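PDB 2I5I: UPF0249 protein EF_3048 from Enterococcus faecalis, which probably removes acetyl groups from acetylated carbohydrates during oligosaccharide breakdown, as a magnesium-dependent hydrolase of the YdjC family. Local coordinates for residues A[71-76]-A[88-93]; A[30-35]-A[253-258]. One frame throughout, in Å; residues are numbered along the deposited sequence.

Contact 1 (A[71-76]-A[88-93])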
# COMPACT_ATOMS: atom_id res chain seq x y z
N GLN A 71 25.10 -15.75 18.67
CA GLN A 71 25.74 -14.54 18.19
C GLN A 71 24.89 -13.30 18.41
O GLN A 71 25.03 -12.27 17.74
CB GLN A 71 26.08 -14.71 16.70
CG GLN A 71 27.23 -15.71 16.50
CD GLN A 71 27.38 -16.01 15.01
OE1 GLN A 71 27.27 -17.17 14.60
NE2 GLN A 71 27.58 -14.95 14.25
N ALA A 72 24.01 -13.39 19.40
CA ALA A 72 23.21 -12.22 19.74
C ALA A 72 23.37 -11.89 21.23
O ALA A 72 23.87 -12.71 22.01
CB ALA A 72 21.75 -12.48 19.43
N LYS A 73 22.96 -10.70 21.56
CA LYS A 73 23.02 -10.16 22.91
C LYS A 73 21.59 -9.96 23.42
O LYS A 73 20.66 -9.79 22.64
CB LYS A 73 23.74 -8.82 22.93
CG LYS A 73 25.13 -8.83 22.33
CD LYS A 73 25.82 -7.49 22.53
CE LYS A 73 27.33 -7.66 22.53
NZ LYS A 73 28.05 -6.40 22.81
N PRO A 74 21.40 -9.95 24.73
CA PRO A 74 20.08 -9.57 25.25
C PRO A 74 19.73 -8.13 24.92
O PRO A 74 20.58 -7.30 24.61
CB PRO A 74 20.22 -9.73 26.76
CG PRO A 74 21.62 -10.14 27.04
CD PRO A 74 22.37 -10.28 25.76
N ILE A 75 18.44 -7.83 25.05
CA ILE A 75 17.92 -6.48 24.95
C ILE A 75 18.49 -5.56 26.02
O ILE A 75 18.90 -4.41 25.80
CB ILE A 75 16.38 -6.52 25.06
CG1 ILE A 75 15.68 -7.36 23.97
CG2 ILE A 75 15.80 -5.13 25.06
CD1 ILE A 75 16.02 -6.79 22.60
N LEU A 76 18.51 -6.03 27.27
CA LEU A 76 18.99 -5.23 28.38
C LEU A 76 20.51 -5.21 28.45
O LEU A 76 21.15 -6.19 28.08
CB LEU A 76 18.41 -5.76 29.70
CG LEU A 76 16.88 -5.68 29.83
CD1 LEU A 76 16.40 -6.37 31.11
CD2 LEU A 76 16.42 -4.23 29.80
N ALA A 88 31.82 -11.81 26.50
CA ALA A 88 31.72 -10.67 25.58
C ALA A 88 30.30 -10.13 25.49
O ALA A 88 30.00 -9.24 24.69
CB ALA A 88 32.26 -11.03 24.20
N GLY A 89 29.39 -10.66 26.32
CA GLY A 89 28.05 -10.07 26.38
C GLY A 89 27.01 -10.78 25.53
O GLY A 89 25.89 -10.30 25.45
N TYR A 90 27.36 -11.90 24.91
CA TYR A 90 26.43 -12.66 24.09
C TYR A 90 25.72 -13.72 24.93
O TYR A 90 26.26 -14.18 25.93
CB TYR A 90 27.17 -13.33 22.91
CG TYR A 90 27.77 -12.24 22.03
CD1 TYR A 90 28.96 -11.64 22.39
CD2 TYR A 90 27.12 -11.82 20.88
CE1 TYR A 90 29.53 -10.65 21.62
CE2 TYR A 90 27.68 -10.82 20.11
CZ TYR A 90 28.87 -10.25 20.48
OH TYR A 90 29.44 -9.25 19.72
N PHE A 91 24.52 -14.13 24.52
CA PHE A 91 23.81 -15.17 25.24
C PHE A 91 24.65 -16.44 25.36
O PHE A 91 25.32 -16.79 24.40
CB PHE A 91 22.51 -15.55 24.52
CG PHE A 91 21.37 -14.57 24.63
CD1 PHE A 91 20.76 -14.32 25.84
CD2 PHE A 91 20.89 -13.91 23.50
CE1 PHE A 91 19.68 -13.45 25.96
CE2 PHE A 91 19.81 -13.05 23.62
CZ PHE A 91 19.20 -12.81 24.83
N TRP A 92 24.61 -17.10 26.50
CA TRP A 92 25.17 -18.42 26.73
C TRP A 92 24.64 -19.45 25.74
O TRP A 92 23.47 -19.38 25.34
CB TRP A 92 24.81 -18.91 28.14
CG TRP A 92 25.53 -18.27 29.27
CD1 TRP A 92 25.03 -17.56 30.32
CD2 TRP A 92 26.96 -18.31 29.46
NE1 TRP A 92 26.05 -17.15 31.15
CE2 TRP A 92 27.25 -17.59 30.64
CE3 TRP A 92 27.99 -18.88 28.73
CZ2 TRP A 92 28.55 -17.44 31.11
CZ3 TRP A 92 29.28 -18.72 29.19
CH2 TRP A 92 29.55 -18.01 30.37
N HIS A 93 25.46 -20.42 25.34
CA HIS A 93 25.06 -21.51 24.47
C HIS A 93 24.02 -22.40 25.15
O HIS A 93 24.09 -22.54 26.38
CB HIS A 93 26.28 -22.37 24.08
CG HIS A 93 26.05 -23.26 22.91
ND1 HIS A 93 25.88 -24.62 23.01
CD2 HIS A 93 25.96 -23.02 21.58
CE1 HIS A 93 25.68 -25.20 21.85
NE2 HIS A 93 25.73 -24.23 20.95
O HOH W 1 24.65 -16.54 21.78
O HOH W 2 30.70 -7.41 22.57

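Contact 2 (A[30-35]-A[253-258])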
# COMPACT_ATOMS: atom_id res chain seq x y z
N ARG A 30 1.80 -19.72 0.22
CA ARG A 30 1.64 -20.83 -0.70
C ARG A 30 1.40 -22.16 -0.01
O ARG A 30 1.24 -23.19 -0.65
CB ARG A 30 2.93 -20.98 -1.56
CG ARG A 30 2.60 -21.56 -2.94
CD ARG A 30 3.85 -21.93 -3.73
NE ARG A 30 4.60 -20.71 -4.04
CZ ARG A 30 4.32 -19.85 -5.01
NH1 ARG A 30 3.30 -20.02 -5.82
NH2 ARG A 30 5.09 -18.78 -5.17
N GLY A 31 1.40 -22.20 1.32
CA GLY A 31 1.46 -23.46 2.04
C GLY A 31 0.58 -23.44 3.28
O GLY A 31 -0.35 -22.65 3.37
N VAL A 32 0.87 -24.31 4.25
CA VAL A 32 -0.08 -24.44 5.37
C VAL A 32 0.37 -23.80 6.67
O VAL A 32 -0.31 -23.95 7.70
CB VAL A 32 -0.41 -25.94 5.58
CG1 VAL A 32 -1.17 -26.48 4.38
CG2 VAL A 32 0.84 -26.74 5.85
N VAL A 33 1.47 -23.05 6.70
CA VAL A 33 1.90 -22.31 7.89
C VAL A 33 0.88 -21.23 8.21
O VAL A 33 0.53 -20.39 7.38
CB VAL A 33 3.30 -21.69 7.73
CG1 VAL A 33 3.62 -20.77 8.90
CG2 VAL A 33 4.35 -22.78 7.57
N THR A 34 0.35 -21.24 9.44
CA THR A 34 -0.69 -20.28 9.79
C THR A 34 -0.24 -19.22 10.78
O THR A 34 -0.94 -18.22 11.03
CB THR A 34 -1.91 -21.01 10.43
OG1 THR A 34 -1.48 -21.39 11.74
CG2 THR A 34 -2.30 -22.27 9.69
N SER A 35 0.94 -19.41 11.34
CA SER A 35 1.51 -18.59 12.39
C SER A 35 3.02 -18.62 12.36
O SER A 35 3.60 -19.56 11.80
CB SER A 35 0.99 -19.16 13.72
OG SER A 35 1.52 -18.46 14.83
N ILE A 253 -9.37 -31.32 9.32
CA ILE A 253 -8.69 -30.47 10.30
C ILE A 253 -8.77 -29.00 9.93
O ILE A 253 -8.61 -28.64 8.76
CB ILE A 253 -7.22 -30.92 10.48
CG1 ILE A 253 -7.15 -32.35 11.00
CG2 ILE A 253 -6.43 -29.96 11.35
CD1 ILE A 253 -5.82 -33.05 10.94
N LEU A 254 -9.04 -28.18 10.94
CA LEU A 254 -9.16 -26.73 10.82
C LEU A 254 -7.81 -26.07 11.03
O LEU A 254 -7.20 -26.27 12.09
CB LEU A 254 -10.12 -26.11 11.84
CG LEU A 254 -11.61 -26.42 11.72
CD1 LEU A 254 -12.40 -25.74 12.83
CD2 LEU A 254 -12.10 -26.03 10.33
N LEU A 255 -7.32 -25.30 10.05
CA LEU A 255 -6.03 -24.65 10.30
C LEU A 255 -6.22 -23.33 11.02
O LEU A 255 -6.83 -22.40 10.52
CB LEU A 255 -5.27 -24.42 8.99
CG LEU A 255 -4.57 -25.65 8.40
CD1 LEU A 255 -4.01 -25.33 7.01
CD2 LEU A 255 -3.46 -26.15 9.31
N ALA A 256 -5.65 -23.25 12.22
CA ALA A 256 -5.86 -22.12 13.11
C ALA A 256 -4.59 -21.43 13.56
O ALA A 256 -3.47 -21.80 13.22
CB ALA A 256 -6.62 -22.66 14.34
N ASN A 257 -4.78 -20.40 14.38
CA ASN A 257 -3.66 -19.65 14.94
C ASN A 257 -3.95 -19.40 16.42
O ASN A 257 -4.99 -19.91 16.87
CB ASN A 257 -3.42 -18.34 14.18
CG ASN A 257 -4.65 -17.47 14.09
OD1 ASN A 257 -5.36 -17.26 15.07
ND2 ASN A 257 -4.88 -16.97 12.88
N TYR A 258 -3.07 -18.72 17.14
CA TYR A 258 -3.29 -18.53 18.58
C TYR A 258 -4.40 -17.55 18.90
O TYR A 258 -4.69 -17.33 20.08
CB TYR A 258 -1.99 -18.12 19.29
CG TYR A 258 -1.10 -19.25 19.75
CD1 TYR A 258 -0.27 -19.95 18.91
CD2 TYR A 258 -1.08 -19.63 21.09
CE1 TYR A 258 0.56 -20.99 19.32
CE2 TYR A 258 -0.26 -20.66 21.52
CZ TYR A 258 0.56 -21.35 20.66
OH TYR A 258 1.36 -22.35 21.13
O HOH W 3 -3.48 -17.82 10.42
O HOH W 4 -0.71 -17.61 15.90

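Contact 1 (A[71-76]-A[88-93])
With CG anti to the carbonyl carbon in both residues, chi1 -62° in Tyr90 and -75° in Phe91, the two consecutive aromatic side chains leave the backbone of 88-93 separately and each meets a different part of 71-76. Lys73 has the same kind of first torsion and then runs on extended, so that its aliphatic chain obliquely crosses the tyrosine. Its CE sits over one face of that ring, displaced toward the rim, 3.9 Å from the centroid in a CH-pi contact. The ammonium end continues past the ring: a water accepts from Lys73 NZ at 2.8 Å and donates to Ala88 O at 2.9 Å, tying the charge to the backbone through a bridge.

Both segments belong to the long loop that leaves strand 60-65, a strand of the parallel sheet at the core of this YdjC-family fold, and runs to helix 94-97; they pair without regular secondary structure, their touching parts crossing steeply. The one direct hydrogen bond between them is Phe91 N to Ala72 O, 3.0 Å long and fairly straight at 162°, with the donor nearly along the C=O axis. Tyr90 CA adds a weaker, bent CH...O contact to the same carbonyl. Beyond this bond the Phe91 ring receives Pro74 over one face: Pro74 CD stands 4.1 Å from the ring centroid, almost on the normal, and Pro74 CB lies 3.8 Å from Phe91 CZ. Pro74 also touches Glu109 of helix 103-117, whose carboxylate accepts from the backbone N of Ile75 and Leu76. Phe91 itself is buried, its side chain about 8 Å from that of His130, a predicted magnesium ligand.

Contact 2 (A[30-35]-A[253-258])
Leu255 is the first residue of 253-258 to reach the other segment, from the short strand 254-256 that lies parallel to strand 6-11 in the central sheet. Its side chain points at the loop joining helix 18-29 to strand 35-38 and splits its work: CD1 comes to 3.9 Å from Val32 CB, while CB rests 3.7 Å from Thr34 CG2. Ile9 of strand 6-11 touches both Val32 and Leu255, and helix 242-250 also packs against Val32, so this apolar patch joins sheet to helix.

Ala256 points its methyl away from 30-35, packs on Ile115 of a neighbouring subunit, and contributes its carbonyl instead. Thr34 OG1 donates to Ala256 O at a short 2.5 Å. The hydroxyl comes from above the carbonyl plane, 32° out of it, having been placed between the backbone N and carbonyl carbon of Thr34 by a chi1 of 73°; that same rotation puts the methyl against Leu255.

Asn257 joins less directly. Its ND2 gives to a water 3.0 Å away that in turn donates to Thr34 O, while its OD1 is held by the backbone N of Glu259. At Tyr258 a second water accepts from the backbone N and donates to Ser35 OG at 2.6 Å, the serine hydroxyl also pairing with Asn10.

Thr34 thus uses both branches, its methyl on Leu255 and its hydroxyl on Ala256 O, and around 256-258 the two bridging waters supply partners to polar groups beside the direct bond, inside a largely buried contact.

Contact 1 and contact 2 lie on opposite sides of the chain's centre, their own centres 32 Å apart and their nearest atoms about 20 Å. In sequence, 30-35 comes first, both segments of contact 1 follow, and 253-258 comes near the C-terminus, so contact 2 brings distant parts of the chain together whereas contact 1 closes a local loop. The parallel sheet connects them: residues 30-35 lead into strand 35-38, which pairs with strand 60-65, and the loop holding contact 1 leaves that strand. One contact therefore joins elements around the sheet core, and the other shapes an outlying loop near the probable metal site.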